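Local coordinates for iron binding protein FbpA (Mannheimia haemolytica, PDB 1Q35) that binds ferric iron in the periplasm and probably hands it on to a transporter in the inner membrane, at residues I105-S108 with K114-A117; L122-P127 with C190-G195; S137-Y142 with A303-V308; A184-I189 with A213-I218; H267-K272 with K282-F287. All coordinates share one frame; numbering follows the deposited sequence. Where two conformers were deposited one is given.

Contact 1 of 5, residues I105-S108 with K114-A117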
# COMPACT_ATOMS: atom_id res chain seq x y z
N ILE A 105 -8.26 9.69 3.63
CA ILE A 105 -8.26 10.60 4.76
C ILE A 105 -9.35 10.16 5.72
O ILE A 105 -10.53 10.11 5.36
CB ILE A 105 -8.48 12.06 4.32
CG1 ILE A 105 -7.37 12.50 3.37
CG2 ILE A 105 -8.54 12.97 5.55
CD1 ILE A 105 -7.58 13.86 2.76
N TYR A 106 -8.95 9.79 6.93
CA TYR A 106 -9.90 9.49 8.01
C TYR A 106 -10.21 10.77 8.77
O TYR A 106 -9.32 11.58 9.00
CB TYR A 106 -9.31 8.44 8.95
CG TYR A 106 -9.11 7.10 8.27
CD1 TYR A 106 -7.84 6.61 7.97
CD2 TYR A 106 -10.20 6.34 7.90
CE1 TYR A 106 -7.68 5.39 7.34
CE2 TYR A 106 -10.05 5.12 7.25
CZ TYR A 106 -8.80 4.65 6.98
OH TYR A 106 -8.69 3.43 6.34
N THR A 107 -11.47 10.95 9.15
CA THR A 107 -11.85 12.12 9.94
C THR A 107 -12.61 11.71 11.19
O THR A 107 -13.23 10.65 11.24
CB THR A 107 -12.73 13.08 9.13
OG1 THR A 107 -13.85 12.37 8.58
CG2 THR A 107 -11.97 13.68 7.94
N SER A 108 -12.57 12.58 12.19
CA SER A 108 -13.34 12.37 13.40
C SER A 108 -14.82 12.41 13.07
O SER A 108 -15.30 13.38 12.48
CB SER A 108 -13.02 13.47 14.41
OG SER A 108 -13.93 13.44 15.50
N LYS A 114 -18.15 14.00 7.58
CA LYS A 114 -17.71 13.60 6.25
C LYS A 114 -17.15 14.80 5.50
O LYS A 114 -17.65 15.91 5.63
CB LYS A 114 -18.90 13.02 5.49
CG LYS A 114 -18.55 12.19 4.28
CD LYS A 114 -19.80 11.60 3.64
CE LYS A 114 -20.50 12.61 2.74
NZ LYS A 114 -21.21 13.70 3.48
N LEU A 115 -16.09 14.58 4.73
CA LEU A 115 -15.51 15.64 3.92
C LEU A 115 -16.39 15.89 2.71
O LEU A 115 -16.98 14.96 2.17
CB LEU A 115 -14.10 15.25 3.47
CG LEU A 115 -13.14 15.03 4.63
CD1 LEU A 115 -11.81 14.51 4.13
CD2 LEU A 115 -12.95 16.32 5.44
N PRO A 116 -16.47 17.14 2.26
CA PRO A 116 -17.28 17.48 1.08
C PRO A 116 -16.62 17.03 -0.21
O PRO A 116 -15.39 16.89 -0.26
CB PRO A 116 -17.33 19.01 1.12
CG PRO A 116 -16.04 19.40 1.77
CD PRO A 116 -15.79 18.33 2.81
N ALA A 117 -17.42 16.81 -1.24
CA ALA A 117 -16.88 16.57 -2.57
C ALA A 117 -15.94 17.71 -2.94
O ALA A 117 -16.21 18.88 -2.67
CB ALA A 117 -18.00 16.46 -3.59
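Ile-105 opens the contact by lowering its CG2 methyl onto Leu-115 CD1, 3.9 Å away, the two side chains crossing at about a right angle. CG2 stands opposite the backbone N and its partner branch CG1 opposite the carbonyl carbon (chi1 -60°), which leaves the shorter arm of the isoleucine to meet the leucine. Tyr-106, the next residue, points to the other face of the strand, and the alternation brings Thr-107 back to the side that faces the loop. Its CG2 methyl settles into the fork of Leu-115, 3.8 Å from CG and 3.8 Å from CD2, with CD1 little farther off. One leucine thus spreads across two residues of the same strand face. The branching of Thr-107 separates two duties: the methyl packs, while OG1, at chi1 54°, bonds to the carbonyl of Gly-113 and to ND2 of Asn-219. The same asparagine ties the loop to the strand: Asn-219 OD1 accepts from Leu-115 N and its ND2 is hydrogen-bonded to Ile-105 O. In the sheet of this type 2 periplasmic-binding fold, the end of strand 96-108 runs between strands 192-196 and 216-219, both antiparallel to it. The loop with Leu-115 lies over that end against Tyr-192, while helix 178-187 meets Tyr-106 from the opposite face.

Contact 2 of 5, residues L122-P127 with C190-G195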
# COMPACT_ATOMS: atom_id res chain seq x y z
N LEU A 122 -4.27 18.13 -0.55
CA LEU A 122 -3.71 19.47 -0.44
C LEU A 122 -4.37 20.32 0.63
O LEU A 122 -3.74 21.20 1.21
CB LEU A 122 -3.82 20.20 -1.77
CG LEU A 122 -2.93 19.70 -2.90
CD1 LEU A 122 -3.39 20.29 -4.22
CD2 LEU A 122 -1.47 20.03 -2.63
N ASP A 123 -5.66 20.10 0.87
CA ASP A 123 -6.38 20.89 1.87
C ASP A 123 -5.82 20.70 3.28
O ASP A 123 -5.88 21.62 4.09
CB ASP A 123 -7.88 20.60 1.78
CG ASP A 123 -8.45 21.11 0.49
OD1 ASP A 123 -9.06 20.34 -0.25
OD2 ASP A 123 -8.28 22.28 0.08
N LEU A 124 -5.23 19.54 3.55
CA LEU A 124 -4.64 19.26 4.87
C LEU A 124 -3.45 20.14 5.22
O LEU A 124 -3.05 20.19 6.39
CB LEU A 124 -4.24 17.78 4.98
CG LEU A 124 -5.36 16.75 4.85
CD1 LEU A 124 -4.77 15.35 4.91
CD2 LEU A 124 -6.41 16.94 5.94
N ALA A 125 -2.88 20.84 4.24
CA ALA A 125 -1.77 21.76 4.47
C ALA A 125 -2.22 23.20 4.72
O ALA A 125 -1.39 24.07 4.99
CB ALA A 125 -0.81 21.73 3.28
N LYS A 126 -3.52 23.46 4.62
CA LYS A 126 -4.03 24.82 4.81
C LYS A 126 -4.02 25.21 6.30
O LYS A 126 -4.18 24.34 7.15
CB LYS A 126 -5.44 24.94 4.22
CG LYS A 126 -5.46 24.82 2.70
CD LYS A 126 -6.87 24.82 2.11
CE LYS A 126 -6.81 24.98 0.60
NZ LYS A 126 -8.15 24.83 -0.06
N PRO A 127 -3.81 26.49 6.60
CA PRO A 127 -3.62 26.95 8.00
C PRO A 127 -4.75 26.60 8.97
O PRO A 127 -4.49 26.42 10.16
CB PRO A 127 -3.51 28.47 7.87
CG PRO A 127 -3.25 28.76 6.46
CD PRO A 127 -3.71 27.61 5.64
N CYS A 190 -6.33 13.98 17.41
CA CYS A 190 -6.42 14.62 16.11
C CYS A 190 -7.76 14.35 15.46
O CYS A 190 -8.54 13.52 15.93
CB CYS A 190 -5.27 14.19 15.20
SG CYS A 190 -4.88 12.44 15.34
N ASP A 191 -8.00 15.07 14.38
CA ASP A 191 -9.28 15.08 13.70
C ASP A 191 -9.22 14.57 12.26
O ASP A 191 -10.25 14.25 11.69
CB ASP A 191 -9.83 16.51 13.66
CG ASP A 191 -10.19 17.04 15.03
OD1 ASP A 191 -10.13 16.29 16.03
OD2 ASP A 191 -10.57 18.22 15.18
N TYR A 192 -8.01 14.55 11.69
CA TYR A 192 -7.76 14.10 10.32
C TYR A 192 -6.53 13.22 10.35
O TYR A 192 -5.55 13.56 11.01
CB TYR A 192 -7.46 15.28 9.38
CG TYR A 192 -8.54 16.34 9.32
CD1 TYR A 192 -8.65 17.30 10.33
CD2 TYR A 192 -9.43 16.40 8.26
CE1 TYR A 192 -9.64 18.27 10.29
CE2 TYR A 192 -10.43 17.37 8.21
CZ TYR A 192 -10.53 18.29 9.23
OH TYR A 192 -11.52 19.24 9.19
N SER A 193 -6.57 12.09 9.64
CA SER A 193 -5.35 11.32 9.43
C SER A 193 -5.29 10.81 8.00
O SER A 193 -6.28 10.83 7.27
CB SER A 193 -5.25 10.15 10.41
OG SER A 193 -6.09 9.07 10.02
N ILE A 194 -4.09 10.40 7.59
CA ILE A 194 -3.89 9.73 6.31
C ILE A 194 -3.59 8.27 6.61
O ILE A 194 -2.81 7.97 7.51
CB ILE A 194 -2.73 10.39 5.55
CG1 ILE A 194 -3.06 11.85 5.22
CG2 ILE A 194 -2.44 9.61 4.27
CD1 ILE A 194 -1.90 12.62 4.62
N GLY A 195 -4.21 7.36 5.88
CA GLY A 195 -3.94 5.94 6.05
C GLY A 195 -4.54 5.11 4.94
O GLY A 195 -5.35 5.62 4.17
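Leu-124 reaches Tyr-192 and Ile-194 with one methyl apiece, joining a 3-10 turn to a strand of the central sheet in the type 2 periplasmic-binding fold. The apolar part is simple. Tyr-192 and Ile-194 are two apart along strand 192-196, so both side chains stand on the face that Leu-124 approaches. CD2 of the leucine meets the tyrosine obliquely, 3.8 Å from its CD2 and 4.0 Å from its CB, while CD1 goes to Ile-194, 3.9 Å from CG1. With CG placed opposite the carbonyl carbon (chi1 -61°), the leucine is directed off the 3-10 segment and its fork opens along the strand. Tyr-192 has a further neighbour in Tyr-129, whose ring it meets edge-to-face, and Ile-105 of strand 96-108 touches Leu-124 as well.

Hydrogen bonds within 122-127 hold the turn, and none spans the contact. Ala-125 N bonds to Leu-122 O and Lys-126 N to Asp-123 O, and Asn-169 ND2 takes up the carbonyls of Leu-124 and Lys-126. A covalent link, the disulfide of Cys-190 with Cys-134, secures the start of the other segment. Ionic pairing occurs on both sides. Asp-191 forms a salt bridge with Arg-111, and a second one clamps the 3-10 turn: Lys-126 NZ donates to Asp-123 OD2 at 2.6 Å, arriving almost in line with the C-O bond.

Contact 3 of 5, residues S137-Y142 with A303-V308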
# COMPACT_ATOMS: atom_id res chain seq x y z
N SER A 137 5.22 8.47 10.12
CA SER A 137 6.47 8.97 9.55
C SER A 137 6.33 9.37 8.08
O SER A 137 5.85 8.59 7.26
CB SER A 137 7.57 7.93 9.68
OG SER A 137 8.75 8.38 9.03
N GLY A 138 6.79 10.57 7.76
CA GLY A 138 6.80 11.04 6.39
C GLY A 138 7.69 10.21 5.48
O GLY A 138 7.51 10.24 4.26
N LYS A 139 8.63 9.47 6.06
CA LYS A 139 9.52 8.59 5.31
C LYS A 139 8.95 7.19 5.08
O LYS A 139 9.54 6.39 4.37
CB LYS A 139 10.87 8.46 6.02
CG LYS A 139 11.61 9.77 6.14
CD LYS A 139 12.93 9.63 6.87
CE LYS A 139 13.41 10.97 7.43
NZ LYS A 139 13.22 12.10 6.46
N ASN A 140 7.80 6.89 5.68
CA ASN A 140 7.14 5.64 5.39
C ASN A 140 6.74 5.60 3.92
O ASN A 140 6.23 6.58 3.39
CB ASN A 140 5.91 5.44 6.26
CG ASN A 140 5.21 4.16 5.94
OD1 ASN A 140 5.61 3.09 6.41
ND2 ASN A 140 4.21 4.24 5.09
N SER A 141 6.96 4.47 3.26
CA SER A 141 6.80 4.40 1.81
C SER A 141 5.38 4.60 1.32
O SER A 141 5.18 5.06 0.21
CB SER A 141 7.38 3.11 1.24
OG SER A 141 6.65 1.99 1.66
N TYR A 142 4.37 4.27 2.12
CA TYR A 142 3.00 4.61 1.73
C TYR A 142 2.85 6.13 1.58
O TYR A 142 2.18 6.60 0.66
CB TYR A 142 1.97 4.12 2.75
CG TYR A 142 1.86 2.63 2.95
CD1 TYR A 142 2.02 1.73 1.90
CD2 TYR A 142 1.56 2.12 4.21
CE1 TYR A 142 1.89 0.36 2.11
CE2 TYR A 142 1.41 0.76 4.43
CZ TYR A 142 1.59 -0.11 3.37
OH TYR A 142 1.45 -1.47 3.52
N ALA A 303 12.76 11.73 -5.53
CA ALA A 303 12.55 13.16 -5.37
C ALA A 303 11.66 13.45 -4.16
O ALA A 303 11.89 14.40 -3.42
CB ALA A 303 11.94 13.75 -6.63
N ALA A 304 10.64 12.62 -3.94
CA ALA A 304 9.72 12.78 -2.82
C ALA A 304 10.45 12.56 -1.49
O ALA A 304 10.25 13.31 -0.54
CB ALA A 304 8.54 11.83 -2.94
N LEU A 305 11.28 11.53 -1.43
CA LEU A 305 12.02 11.25 -0.21
C LEU A 305 12.96 12.41 0.13
O LEU A 305 13.12 12.77 1.29
CB LEU A 305 12.80 9.94 -0.34
CG LEU A 305 13.47 9.43 0.94
CD1 LEU A 305 12.44 9.10 2.00
CD2 LEU A 305 14.33 8.22 0.63
N LYS A 306 13.55 13.00 -0.90
CA LYS A 306 14.41 14.17 -0.74
C LYS A 306 13.64 15.33 -0.12
O LYS A 306 14.15 16.01 0.77
CB LYS A 306 15.01 14.56 -2.09
CG LYS A 306 16.04 15.66 -2.06
CD LYS A 306 16.66 15.83 -3.45
CE LYS A 306 17.74 16.90 -3.47
NZ LYS A 306 18.98 16.50 -2.76
N LEU A 307 12.42 15.57 -0.58
CA LEU A 307 11.61 16.65 -0.02
C LEU A 307 11.27 16.40 1.44
O LEU A 307 11.31 17.32 2.25
CB LEU A 307 10.31 16.84 -0.79
CG LEU A 307 10.46 17.30 -2.24
CD1 LEU A 307 9.10 17.53 -2.86
CD2 LEU A 307 11.31 18.55 -2.36
N VAL A 308 10.94 15.16 1.78
CA VAL A 308 10.61 14.80 3.16
C VAL A 308 11.81 15.09 4.07
O VAL A 308 11.65 15.61 5.17
CB VAL A 308 10.17 13.32 3.26
CG1 VAL A 308 10.07 12.87 4.71
CG2 VAL A 308 8.83 13.12 2.56
O HOH W 1 13.52 11.29 3.91
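Val-308 and Lys-139 make the centre of this contact, in which the turn leading into helix 141-168 rests on helix 301-311. Van der Waals packing comes first. The two valine methyls divide the turn between them: CG2 lies 3.6 Å from Gly-138 O, and CG1 sits 3.7 Å from Gly-138 C. Since Gly-138 has no side chain, the backbones come close, with its CA 6.3 Å from that of Val-308. The lysine covers the same CG1 methyl by a hooked path. Its CG is 3.7 Å from Val-308 CG1, the chain runs extended, and a bend at chi4 (-43°) returns NZ to 3.7 Å from that methyl.

Hydrogen bonding across the gap passes through one water, which accepts from Lys-139 NZ at 2.7 Å and donates to Leu-305 O at 3.0 Å. Within the turn, Ser-137 OG takes the N-H of Lys-139 in an ST turn, while Asn-140 N closes a type I beta turn on Ser-137 O before serving as N-cap residue. Asp-314 binds both Ser-137 OG and Gly-138 N. Tyr-142, which binds iron in the loaded protein, follows in the first turn of the helix.

The chemistry is mixed: the ammonium group lies near the carbonyls of Leu-305, through the water, and of Val-308, where its charge is probably favourable, whereas Gly-138 O is buried beneath valine with no hydrogen-bond partner.

Contact 4 of 5, residues A184-I189 with A213-I218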
# COMPACT_ATOMS: atom_id res chain seq x y z
N ALA A 184 -5.80 7.56 17.52
CA ALA A 184 -5.60 8.93 17.99
C ALA A 184 -6.82 9.80 17.70
O ALA A 184 -7.15 10.67 18.50
CB ALA A 184 -4.35 9.53 17.39
N ILE A 185 -7.50 9.58 16.57
CA ILE A 185 -8.76 10.26 16.29
C ILE A 185 -9.79 9.89 17.36
O ILE A 185 -10.47 10.75 17.92
CB ILE A 185 -9.29 9.91 14.87
CG1 ILE A 185 -8.39 10.53 13.80
CG2 ILE A 185 -10.73 10.40 14.73
CD1 ILE A 185 -8.74 10.11 12.37
N LYS A 186 -9.90 8.60 17.66
CA LYS A 186 -10.85 8.15 18.68
C LYS A 186 -10.58 8.83 20.02
O LYS A 186 -11.52 9.26 20.70
CB LYS A 186 -10.78 6.62 18.82
CG LYS A 186 -11.72 6.05 19.87
CD LYS A 186 -10.96 5.48 21.04
CE LYS A 186 -11.87 4.65 21.94
NZ LYS A 186 -11.27 4.51 23.29
N GLU A 187 -9.31 8.95 20.39
CA GLU A 187 -8.92 9.53 21.68
C GLU A 187 -9.03 11.06 21.73
O GLU A 187 -8.96 11.65 22.80
CB GLU A 187 -7.50 9.09 22.05
CG GLU A 187 -7.41 7.60 22.37
CD GLU A 187 -5.99 7.14 22.66
OE1 GLU A 187 -5.81 5.93 22.90
OE2 GLU A 187 -5.06 7.97 22.65
N GLY A 188 -9.20 11.70 20.58
CA GLY A 188 -9.37 13.14 20.51
C GLY A 188 -8.11 13.93 20.22
O GLY A 188 -8.15 15.15 20.19
N ILE A 189 -6.99 13.23 20.00
CA ILE A 189 -5.70 13.88 19.74
C ILE A 189 -5.68 14.57 18.39
O ILE A 189 -5.06 15.62 18.23
CB ILE A 189 -4.57 12.82 19.82
CG1 ILE A 189 -4.42 12.28 21.24
CG2 ILE A 189 -3.25 13.40 19.31
CD1 ILE A 189 -4.05 13.31 22.29
N ALA A 213 -12.28 2.57 14.62
CA ALA A 213 -12.95 2.79 13.35
C ALA A 213 -14.30 3.47 13.52
O ALA A 213 -14.65 4.34 12.74
CB ALA A 213 -13.11 1.48 12.59
N GLU A 214 -15.05 3.08 14.55
CA GLU A 214 -16.37 3.64 14.79
C GLU A 214 -16.34 5.13 15.12
O GLU A 214 -17.32 5.83 14.90
CB GLU A 214 -17.09 2.87 15.91
CG GLU A 214 -17.53 1.48 15.48
CD GLU A 214 -17.96 0.58 16.63
OE1 GLU A 214 -18.63 -0.43 16.34
OE2 GLU A 214 -17.62 0.86 17.80
N ALA A 215 -15.20 5.61 15.62
CA ALA A 215 -15.01 7.03 15.91
C ALA A 215 -14.56 7.85 14.69
O ALA A 215 -14.39 9.05 14.80
CB ALA A 215 -13.99 7.19 17.02
N ALA A 216 -14.38 7.19 13.55
CA ALA A 216 -13.83 7.84 12.36
C ALA A 216 -14.69 7.58 11.14
O ALA A 216 -15.48 6.63 11.10
CB ALA A 216 -12.40 7.38 12.12
N ILE A 217 -14.52 8.43 10.13
CA ILE A 217 -15.17 8.30 8.84
C ILE A 217 -14.08 8.13 7.79
O ILE A 217 -13.08 8.85 7.80
CB ILE A 217 -16.03 9.55 8.55
CG1 ILE A 217 -17.22 9.60 9.52
CG2 ILE A 217 -16.51 9.55 7.09
CD1 ILE A 217 -17.88 10.96 9.58
N ILE A 218 -14.28 7.18 6.89
CA ILE A 218 -13.39 7.00 5.74
C ILE A 218 -13.80 7.96 4.62
O ILE A 218 -14.98 8.05 4.26
CB ILE A 218 -13.35 5.51 5.27
CG1 ILE A 218 -12.32 5.33 4.15
CG2 ILE A 218 -14.72 5.01 4.80
CD1 ILE A 218 -11.89 3.90 3.94
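Lys-186 and Ala-215 bring the two backbones together, their CA atoms only 5.1 Å apart, where the last turn of helix 178-187 passes the bend between helix 210-214 and strand 216-219. Both chains are changing direction here. The helix ends in a Schellman motif, with Gly-188 at positive phi and Ile-189 N bonded back to Ala-184 O; the bend opposite is closed by Ala-216 N on Ala-213 O.

A small side chain does most of the filling. Ala-215 CB is lodged against the helix, 3.7 Å from both CA and CB of Lys-186, with the lysine CG beside it at 3.8 Å. The lysine therefore contributes only its root: CG stands opposite the backbone N, and an unusual chi2 of -112° bends the rest of the chain so that its amino end leads away from the alanine. Ile-185 works alongside with its CG2 methyl, which lies 3.9 Å from Ala-215 O and more loosely, at 4.3 Å, from Ala-216 CB. No hydrogen bond joins the segments, so the fit depends on shape.

Ile-185 also covers Tyr-106 and Ser-108 of strand 96-108, while its carbonyl is held by Arg-111. That strand pairs with 216-219 through Ile-217 and Thr-107, so the end of helix 178-187 packs on the sheet beside these two strands; helix 198-205 packs against Ala-213.

Contact 5 of 5, residues H267-K272 with K282-F287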
# COMPACT_ATOMS: atom_id res chain seq x y z
N HIS A 267 -9.96 -6.81 3.22
CA HIS A 267 -10.70 -5.59 2.85
C HIS A 267 -9.95 -4.73 1.84
O HIS A 267 -10.06 -3.50 1.84
CB HIS A 267 -11.10 -4.81 4.10
CG HIS A 267 -12.00 -5.60 4.98
ND1 HIS A 267 -13.31 -5.87 4.65
CD2 HIS A 267 -11.76 -6.26 6.14
CE1 HIS A 267 -13.85 -6.62 5.59
NE2 HIS A 267 -12.93 -6.88 6.50
N GLU A 268 -9.21 -5.40 0.95
CA GLU A 268 -8.53 -4.76 -0.16
C GLU A 268 -9.37 -4.91 -1.42
O GLU A 268 -10.35 -5.64 -1.46
CB GLU A 268 -7.15 -5.39 -0.37
CG GLU A 268 -6.18 -5.08 0.75
CD GLU A 268 -4.83 -5.70 0.51
OE1 GLU A 268 -3.99 -5.07 -0.17
OE2 GLU A 268 -4.61 -6.83 1.00
N TYR A 269 -8.98 -4.17 -2.46
CA TYR A 269 -9.64 -4.28 -3.75
C TYR A 269 -8.93 -5.34 -4.59
O TYR A 269 -7.75 -5.18 -4.89
CB TYR A 269 -9.63 -2.94 -4.48
CG TYR A 269 -10.37 -1.85 -3.73
CD1 TYR A 269 -9.70 -0.85 -3.05
CD2 TYR A 269 -11.77 -1.85 -3.69
CE1 TYR A 269 -10.39 0.14 -2.34
CE2 TYR A 269 -12.47 -0.87 -2.98
CZ TYR A 269 -11.78 0.12 -2.31
OH TYR A 269 -12.46 1.09 -1.61
N PRO A 270 -9.60 -6.43 -4.96
CA PRO A 270 -8.96 -7.41 -5.85
C PRO A 270 -8.58 -6.77 -7.17
O PRO A 270 -9.25 -5.85 -7.63
CB PRO A 270 -10.06 -8.46 -6.08
CG PRO A 270 -11.02 -8.28 -5.00
CD PRO A 270 -10.96 -6.84 -4.58
N VAL A 271 -7.50 -7.24 -7.79
CA VAL A 271 -7.21 -6.87 -9.18
C VAL A 271 -8.06 -7.67 -10.17
O VAL A 271 -8.36 -7.20 -11.26
CB VAL A 271 -5.71 -7.00 -9.56
CG1 VAL A 271 -4.87 -6.04 -8.72
CG2 VAL A 271 -5.21 -8.43 -9.44
N LYS A 272 -8.46 -8.88 -9.78
CA LYS A 272 -9.19 -9.77 -10.70
C LYS A 272 -10.63 -9.30 -10.86
O LYS A 272 -11.34 -9.10 -9.88
CB LYS A 272 -9.15 -11.21 -10.20
CG LYS A 272 -9.79 -12.22 -11.15
CD LYS A 272 -9.54 -13.64 -10.70
CE LYS A 272 -10.45 -14.64 -11.42
NZ LYS A 272 -10.42 -14.50 -12.89
N LYS A 282 -17.70 -2.52 0.07
CA LYS A 282 -18.75 -2.08 -0.84
C LYS A 282 -19.59 -0.95 -0.24
O LYS A 282 -20.04 -0.06 -0.96
CB LYS A 282 -19.66 -3.26 -1.20
CG LYS A 282 -19.03 -4.24 -2.17
CD LYS A 282 -20.03 -5.26 -2.69
CE LYS A 282 -20.50 -6.21 -1.60
NZ LYS A 282 -21.21 -7.38 -2.17
N GLY A 283 -19.80 -1.00 1.07
CA GLY A 283 -20.57 0.01 1.78
C GLY A 283 -19.96 1.39 1.76
O GLY A 283 -20.66 2.39 1.94
N TRP A 284 -18.65 1.47 1.54
CA TRP A 284 -17.96 2.76 1.43
C TRP A 284 -18.28 3.49 0.13
O TRP A 284 -18.01 4.68 0.01
CB TRP A 284 -16.44 2.59 1.51
CG TRP A 284 -15.95 1.90 2.73
CD1 TRP A 284 -16.59 1.79 3.93
CD2 TRP A 284 -14.70 1.22 2.87
NE1 TRP A 284 -15.80 1.08 4.82
CE2 TRP A 284 -14.64 0.72 4.18
CE3 TRP A 284 -13.62 0.98 2.02
CZ2 TRP A 284 -13.55 -0.01 4.66
CZ3 TRP A 284 -12.53 0.26 2.50
CH2 TRP A 284 -12.51 -0.22 3.80
N GLY A 285 -18.82 2.77 -0.85
CA GLY A 285 -19.06 3.31 -2.18
C GLY A 285 -17.79 3.28 -3.00
O GLY A 285 -16.71 2.95 -2.50
N THR A 286 -17.91 3.64 -4.28
CA THR A 286 -16.73 3.78 -5.13
C THR A 286 -16.21 5.22 -5.09
O THR A 286 -16.72 6.06 -4.35
CB THR A 286 -17.01 3.26 -6.56
OG1 THR A 286 -15.76 3.01 -7.23
CG2 THR A 286 -17.73 4.28 -7.43
N PHE A 287 -15.17 5.49 -5.87
CA PHE A 287 -14.55 6.80 -5.88
C PHE A 287 -13.74 6.97 -7.16
O PHE A 287 -13.49 6.00 -7.87
CB PHE A 287 -13.65 6.98 -4.65
CG PHE A 287 -12.61 5.93 -4.50
CD1 PHE A 287 -12.87 4.77 -3.79
CD2 PHE A 287 -11.38 6.09 -5.09
CE1 PHE A 287 -11.91 3.79 -3.67
CE2 PHE A 287 -10.41 5.12 -4.96
CZ PHE A 287 -10.67 3.96 -4.26
O HOH W 2 -15.15 0.83 -1.73
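Tyr-269 faces Trp-284 and Phe-287 across two segments that each begin at the end of a helix. His-267, at positive phi, leaves helix 256-266 and leads into the short strand 269-270. On the other side Gly-285, with phi 82°, turns the chain away after helix 279-283, its N bonded to Lys-282 O at 3.1 Å.

The tyrosine hydroxyl is the meeting point. It lies near the ring planes of both aromatic partners, at their edges, 3.4 Å from Phe-287 CE1 and 3.8 Å from Trp-284 CE3. The two rings therefore present C-H edges to an oxygen, although no hydrogen bond links them directly. Phe-287 and Tyr-269 also form an offset edge-to-face pair, the phenylalanine edge turned to the tyrosine face, with ring centroids 6.0 Å apart and planes at 64°. Phe-287 reaches this place with CG lodged between its own backbone N and carbonyl carbon (chi1 56°).

In this periplasmic-binding fold, strand 269-270 runs antiparallel to strand 96-108, a member of the central sheet, and Tyr-269 is bonded through its backbone to Thr-100. Trp-284 brings the cluster close to the metal site: its side chain is about 6 Å from that of Tyr-198, one of the tyrosines that bind iron in the loaded protein.

A water in the plane of the tyrosine ring, at its edge, accepts the hydroxyl proton at 2.7 Å from Tyr-269 OH. It passes a proton of its own to Gly-285 O, also at 2.7 Å. Phe-220 touches all three aromatic residues, stacking its ring on that of Phe-287.

Contacts 1, 2 and 4 form one patch, centres 10 to 14 Å apart, around the end of strand 96-108. Strands 192-196 and 216-219 flank it, so contact 1 shares backbone pairing with both others. Contact 5 reaches the same sheet through strand 269-270 and touches contact 4 where Ile-218 CG2 meets Trp-284 CD1 at 3.8 Å. Contact 3 touches none; its centre is about 17 Å from that of contact 2 and 26 Å from that of contact 5, across the chain's centre from the latter. Contacts 4 and 5 nest within the loop contact 3 closes; contact 2 crosses 3 and 4. Contacts 2, 3 and 5 lie nearest the iron-binding tyrosines (Ile-194 about 7 Å from Tyr-142, side chain to side chain); contact 1 is packing away from them.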